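Local coordinates for protein (sliding clamp) (Enterobacteria phage RB69, PDB 1B77) that probably encircles DNA as a trimeric ring and tethers the phage DNA polymerase to it, making replication processive, at residues K12-I17 against I29-V34; A53-N58 against S98-P103. All coordinates share one frame; numbering follows the deposited sequence.

Contact 1 of 2, residues K12-I17 against I29-V34; sequences KNFASI and IMTRAV
Phe14 points its ring at strand 28-32, meeting Thr31 and Ile29 obliquely: this is helix-on-sheet packing in the sliding-clamp (DNA clamp) fold, where helix 5-15 lies against a strand that is outermost, within this chain, in an antiparallel sheet. The tightest approach is Thr31 CG2 to Phe14 CD2, 3.5 Å, with the methyl also near CG and CB. Farther out, Phe14 CE2 comes 3.8 Å from Ile29 CG1, and the backbone C of Ile29 and N of Met30 lie in the ring plane at its edge. Phe14 CG stands anti to its own carbonyl carbon, beside the backbone N (chi1 -79°), and the bond to CB points toward the strand. Three residues on, Ile17 turns its CG2 methyl to Ala33 CB, 4.0 Å away, where the strand has given way to loop. Behind this first shell, Ala40 of strand 38-44 touches both Phe14 and Ile17, and Ile10 and Leu11 of helix 5-15 touch Ile29. Asn13 O accepts a backbone hydrogen bond from Ser16 N, 3.2 Å. Beside Ala33, a water donates to Ile17 O at 2.8 Å and accepts from Val34 N, bridging the two backbones.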
# COMPACT_ATOMS: atom_id res chain seq x y z
N LYS A 12 -11.91 11.34 -13.50
CA LYS A 12 -10.79 10.51 -13.06
C LYS A 12 -10.70 9.27 -13.96
O LYS A 12 -9.61 8.79 -14.25
CB LYS A 12 -10.96 10.10 -11.59
CG LYS A 12 -9.64 9.82 -10.89
CD LYS A 12 -9.81 9.49 -9.40
CE LYS A 12 -8.44 9.30 -8.72
NZ LYS A 12 -7.61 10.56 -8.66
N ASN A 13 -11.85 8.75 -14.42
CA ASN A 13 -11.83 7.59 -15.32
C ASN A 13 -11.25 8.05 -16.66
O ASN A 13 -10.49 7.32 -17.29
CB ASN A 13 -13.24 7.03 -15.51
CG ASN A 13 -13.31 5.97 -16.62
OD1 ASN A 13 -13.85 6.21 -17.70
ND2 ASN A 13 -12.76 4.78 -16.34
N PHE A 14 -11.60 9.26 -17.08
CA PHE A 14 -11.10 9.82 -18.34
C PHE A 14 -9.57 10.00 -18.31
O PHE A 14 -8.89 9.70 -19.29
CB PHE A 14 -11.78 11.18 -18.62
CG PHE A 14 -13.18 11.07 -19.20
CD1 PHE A 14 -14.01 9.99 -18.89
CD2 PHE A 14 -13.67 12.07 -20.04
CE1 PHE A 14 -15.32 9.92 -19.40
CE2 PHE A 14 -14.97 12.00 -20.56
CZ PHE A 14 -15.79 10.92 -20.24
N ALA A 15 -9.03 10.47 -17.18
CA ALA A 15 -7.59 10.68 -17.06
C ALA A 15 -6.81 9.38 -17.25
O ALA A 15 -5.62 9.41 -17.59
CB ALA A 15 -7.25 11.29 -15.70
N SER A 16 -7.45 8.24 -17.02
CA SER A 16 -6.77 6.97 -17.20
C SER A 16 -6.75 6.64 -18.70
O SER A 16 -6.00 5.78 -19.15
CB SER A 16 -7.48 5.86 -16.43
OG SER A 16 -8.70 5.52 -17.05
N ILE A 17 -7.59 7.33 -19.47
CA ILE A 17 -7.63 7.11 -20.92
C ILE A 17 -6.63 8.04 -21.61
O ILE A 17 -5.95 7.64 -22.55
CB ILE A 17 -9.03 7.36 -21.50
CG1 ILE A 17 -10.01 6.34 -20.92
CG2 ILE A 17 -8.98 7.26 -23.03
CD1 ILE A 17 -11.42 6.48 -21.41
N ILE A 29 -18.56 16.38 -21.51
CA ILE A 29 -17.13 16.12 -21.50
C ILE A 29 -16.80 14.91 -22.37
O ILE A 29 -17.61 13.98 -22.52
CB ILE A 29 -16.61 15.86 -20.07
CG1 ILE A 29 -17.39 14.72 -19.43
CG2 ILE A 29 -16.74 17.13 -19.24
CD1 ILE A 29 -16.85 14.27 -18.10
N MET A 30 -15.62 14.93 -22.96
CA MET A 30 -15.16 13.83 -23.78
C MET A 30 -13.64 13.81 -23.85
O MET A 30 -12.98 14.82 -23.59
CB MET A 30 -15.74 13.93 -25.20
CG MET A 30 -15.32 15.17 -25.98
SD MET A 30 -15.94 15.14 -27.69
CE MET A 30 -15.59 16.82 -28.22
N THR A 31 -13.10 12.66 -24.21
CA THR A 31 -11.66 12.52 -24.32
C THR A 31 -11.38 11.36 -25.27
O THR A 31 -12.26 10.56 -25.58
CB THR A 31 -11.02 12.22 -22.95
OG1 THR A 31 -9.59 12.25 -23.08
CG2 THR A 31 -11.44 10.84 -22.45
N ARG A 32 -10.14 11.29 -25.73
CA ARG A 32 -9.74 10.22 -26.62
C ARG A 32 -8.27 9.94 -26.37
O ARG A 32 -7.48 10.86 -26.15
CB ARG A 32 -9.98 10.62 -28.08
CG ARG A 32 -9.46 9.60 -29.08
CD ARG A 32 -10.03 9.82 -30.48
NE ARG A 32 -9.40 8.90 -31.43
CZ ARG A 32 -9.79 8.74 -32.69
NH1 ARG A 32 -10.82 9.43 -33.18
NH2 ARG A 32 -9.15 7.88 -33.47
N ALA A 33 -7.90 8.66 -26.39
CA ALA A 33 -6.52 8.25 -26.15
C ALA A 33 -5.57 8.79 -27.21
O ALA A 33 -5.96 9.03 -28.36
CB ALA A 33 -6.44 6.73 -26.09
N VAL A 34 -4.32 8.99 -26.82
CA VAL A 34 -3.31 9.48 -27.73
C VAL A 34 -3.21 8.55 -28.94
O VAL A 34 -3.05 9.01 -30.06
CB VAL A 34 -1.93 9.56 -27.04
CG1 VAL A 34 -0.84 9.91 -28.05
CG2 VAL A 34 -1.98 10.63 -25.94
O HOH W 1 -3.77 8.33 -24.13

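Contact 2 of 2, residues A53-N58 against S98-P103; sequences ALYDLN and STIVFP
Ile100 overlaps the end of strand 52-54 with two of its branches. Its CD1 reaches Ala53 CB at 3.5 Å, a methyl-to-methyl contact, while CG2 sits 3.8 Å from Leu54 O and 3.9 Å from Tyr55 CA. The first torsion sets CG1 between the backbone N and the carbonyl carbon (chi1 62°) and CG2 anti to the carbonyl carbon; from there one branch reaches Ala53 and the other Leu54 and Tyr55. Tyr55, its CG anti to the backbone N (chi1 -172°), meets Thr99, the residue before Ile100, with one edge of its ring: CE1 lies 3.4 Å from Thr99 O, which is in the ring plane, and CD1 is 3.7 Å from Thr99 OG1. The tyrosine and threonine side chains cross at about a right angle, and the Thr99 hydroxyl is hydrogen-bonded to Asp96 O. In the sliding-clamp fold, this joins the turn between strand 52-54 and helix 57-64 to the long loop that leads from strand 88-92 to strand 114-118. In that turn, Asp56 is the N-cap of helix 57-64, its OD1 accepting from Ser59 N. Tyr55 and Thr99 form the exposed end of the contact. At the buried end, Ala53 is also held through backbone hydrogen bonding with Ala95, and its side chain touches Leu22 of strand 21-23.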
# COMPACT_ATOMS: atom_id res chain seq x y z
N ALA A 53 -7.45 23.83 -21.46
CA ALA A 53 -6.81 22.54 -21.63
C ALA A 53 -6.00 22.21 -20.39
O ALA A 53 -5.30 23.06 -19.84
CB ALA A 53 -5.91 22.56 -22.86
N LEU A 54 -6.09 20.96 -19.95
CA LEU A 54 -5.34 20.49 -18.79
C LEU A 54 -4.35 19.42 -19.23
O LEU A 54 -4.73 18.43 -19.86
CB LEU A 54 -6.31 19.93 -17.75
CG LEU A 54 -7.15 20.98 -17.03
CD1 LEU A 54 -8.33 20.30 -16.32
CD2 LEU A 54 -6.28 21.73 -16.04
N TYR A 55 -3.07 19.63 -18.92
CA TYR A 55 -2.00 18.70 -19.28
C TYR A 55 -2.00 17.47 -18.36
O TYR A 55 -1.78 16.35 -18.81
CB TYR A 55 -0.65 19.40 -19.16
CG TYR A 55 0.53 18.60 -19.69
CD1 TYR A 55 0.69 18.40 -21.05
CD2 TYR A 55 1.46 18.04 -18.82
CE1 TYR A 55 1.77 17.65 -21.55
CE2 TYR A 55 2.55 17.30 -19.30
CZ TYR A 55 2.70 17.11 -20.66
OH TYR A 55 3.78 16.41 -21.14
N ASP A 56 -2.25 17.70 -17.07
CA ASP A 56 -2.25 16.63 -16.08
C ASP A 56 -3.56 16.63 -15.30
O ASP A 56 -3.63 17.08 -14.16
CB ASP A 56 -1.09 16.81 -15.10
CG ASP A 56 -0.85 15.58 -14.22
OD1 ASP A 56 -1.78 14.75 -14.06
OD2 ASP A 56 0.27 15.47 -13.67
N LEU A 57 -4.61 16.12 -15.94
CA LEU A 57 -5.94 16.07 -15.36
C LEU A 57 -6.00 15.37 -14.01
O LEU A 57 -6.67 15.83 -13.10
CB LEU A 57 -6.90 15.37 -16.33
CG LEU A 57 -8.32 15.14 -15.84
CD1 LEU A 57 -8.93 16.45 -15.39
CD2 LEU A 57 -9.15 14.50 -16.96
N ASN A 58 -5.30 14.25 -13.88
CA ASN A 58 -5.35 13.53 -12.62
C ASN A 58 -4.86 14.32 -11.42
O ASN A 58 -5.51 14.30 -10.37
CB ASN A 58 -4.56 12.23 -12.69
CG ASN A 58 -5.02 11.24 -11.65
OD1 ASN A 58 -6.17 10.78 -11.68
ND2 ASN A 58 -4.14 10.91 -10.70
N SER A 98 -1.79 22.60 -28.04
CA SER A 98 -0.88 21.75 -28.80
C SER A 98 -0.15 20.68 -28.02
O SER A 98 0.43 19.78 -28.62
CB SER A 98 0.15 22.60 -29.57
OG SER A 98 1.15 23.15 -28.73
N THR A 99 -0.19 20.75 -26.69
CA THR A 99 0.51 19.76 -25.86
C THR A 99 -0.34 18.61 -25.33
O THR A 99 0.12 17.83 -24.49
CB THR A 99 1.21 20.40 -24.63
OG1 THR A 99 0.22 20.93 -23.74
CG2 THR A 99 2.15 21.51 -25.08
N ILE A 100 -1.58 18.51 -25.79
CA ILE A 100 -2.46 17.42 -25.38
C ILE A 100 -3.22 16.95 -26.61
O ILE A 100 -3.35 17.70 -27.57
CB ILE A 100 -3.50 17.86 -24.34
CG1 ILE A 100 -4.40 18.94 -24.93
CG2 ILE A 100 -2.79 18.35 -23.09
CD1 ILE A 100 -5.59 19.27 -24.07
N VAL A 101 -3.70 15.71 -26.58
CA VAL A 101 -4.46 15.18 -27.71
C VAL A 101 -5.92 15.16 -27.29
O VAL A 101 -6.25 14.73 -26.18
CB VAL A 101 -4.00 13.76 -28.07
CG1 VAL A 101 -4.92 13.16 -29.14
CG2 VAL A 101 -2.58 13.80 -28.58
N PHE A 102 -6.80 15.63 -28.17
CA PHE A 102 -8.22 15.69 -27.83
C PHE A 102 -9.14 15.59 -29.05
O PHE A 102 -8.74 15.92 -30.17
CB PHE A 102 -8.50 17.01 -27.10
CG PHE A 102 -8.25 18.24 -27.94
CD1 PHE A 102 -9.25 18.76 -28.77
CD2 PHE A 102 -7.01 18.88 -27.91
CE1 PHE A 102 -9.01 19.89 -29.56
CE2 PHE A 102 -6.77 20.00 -28.69
CZ PHE A 102 -7.77 20.51 -29.52
N PRO A 103 -10.38 15.14 -28.84
CA PRO A 103 -11.38 15.00 -29.90
C PRO A 103 -11.87 16.39 -30.31
O PRO A 103 -12.24 17.19 -29.44
CB PRO A 103 -12.50 14.20 -29.22
CG PRO A 103 -11.79 13.48 -28.11
CD PRO A 103 -10.87 14.53 -27.59

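In the fold
From the N terminus, helix 5-15 comes first; contact 1 closes the short excursion through strand 21-23 by bringing strand 28-32 back against the helix. The chain then runs through strands 38-44 and 52-54, and contact 2 closes a longer loop that holds helix 57-64 and strands 72-75, 81-84 and 88-92. The two closures follow in series, neither nested nor crossed, with centres about 9 Å apart. They meet directly: Pro103 of 98-103 packs on Met30 and Arg32 of 29-34, and Lys12 makes a weak hydrogen bond to Asn58. Within the N-terminal processivity-factor region, contact 1 ties helix to strand, and contact 2 ties the end of strand 52-54 and the following turn to the 98-103 loop.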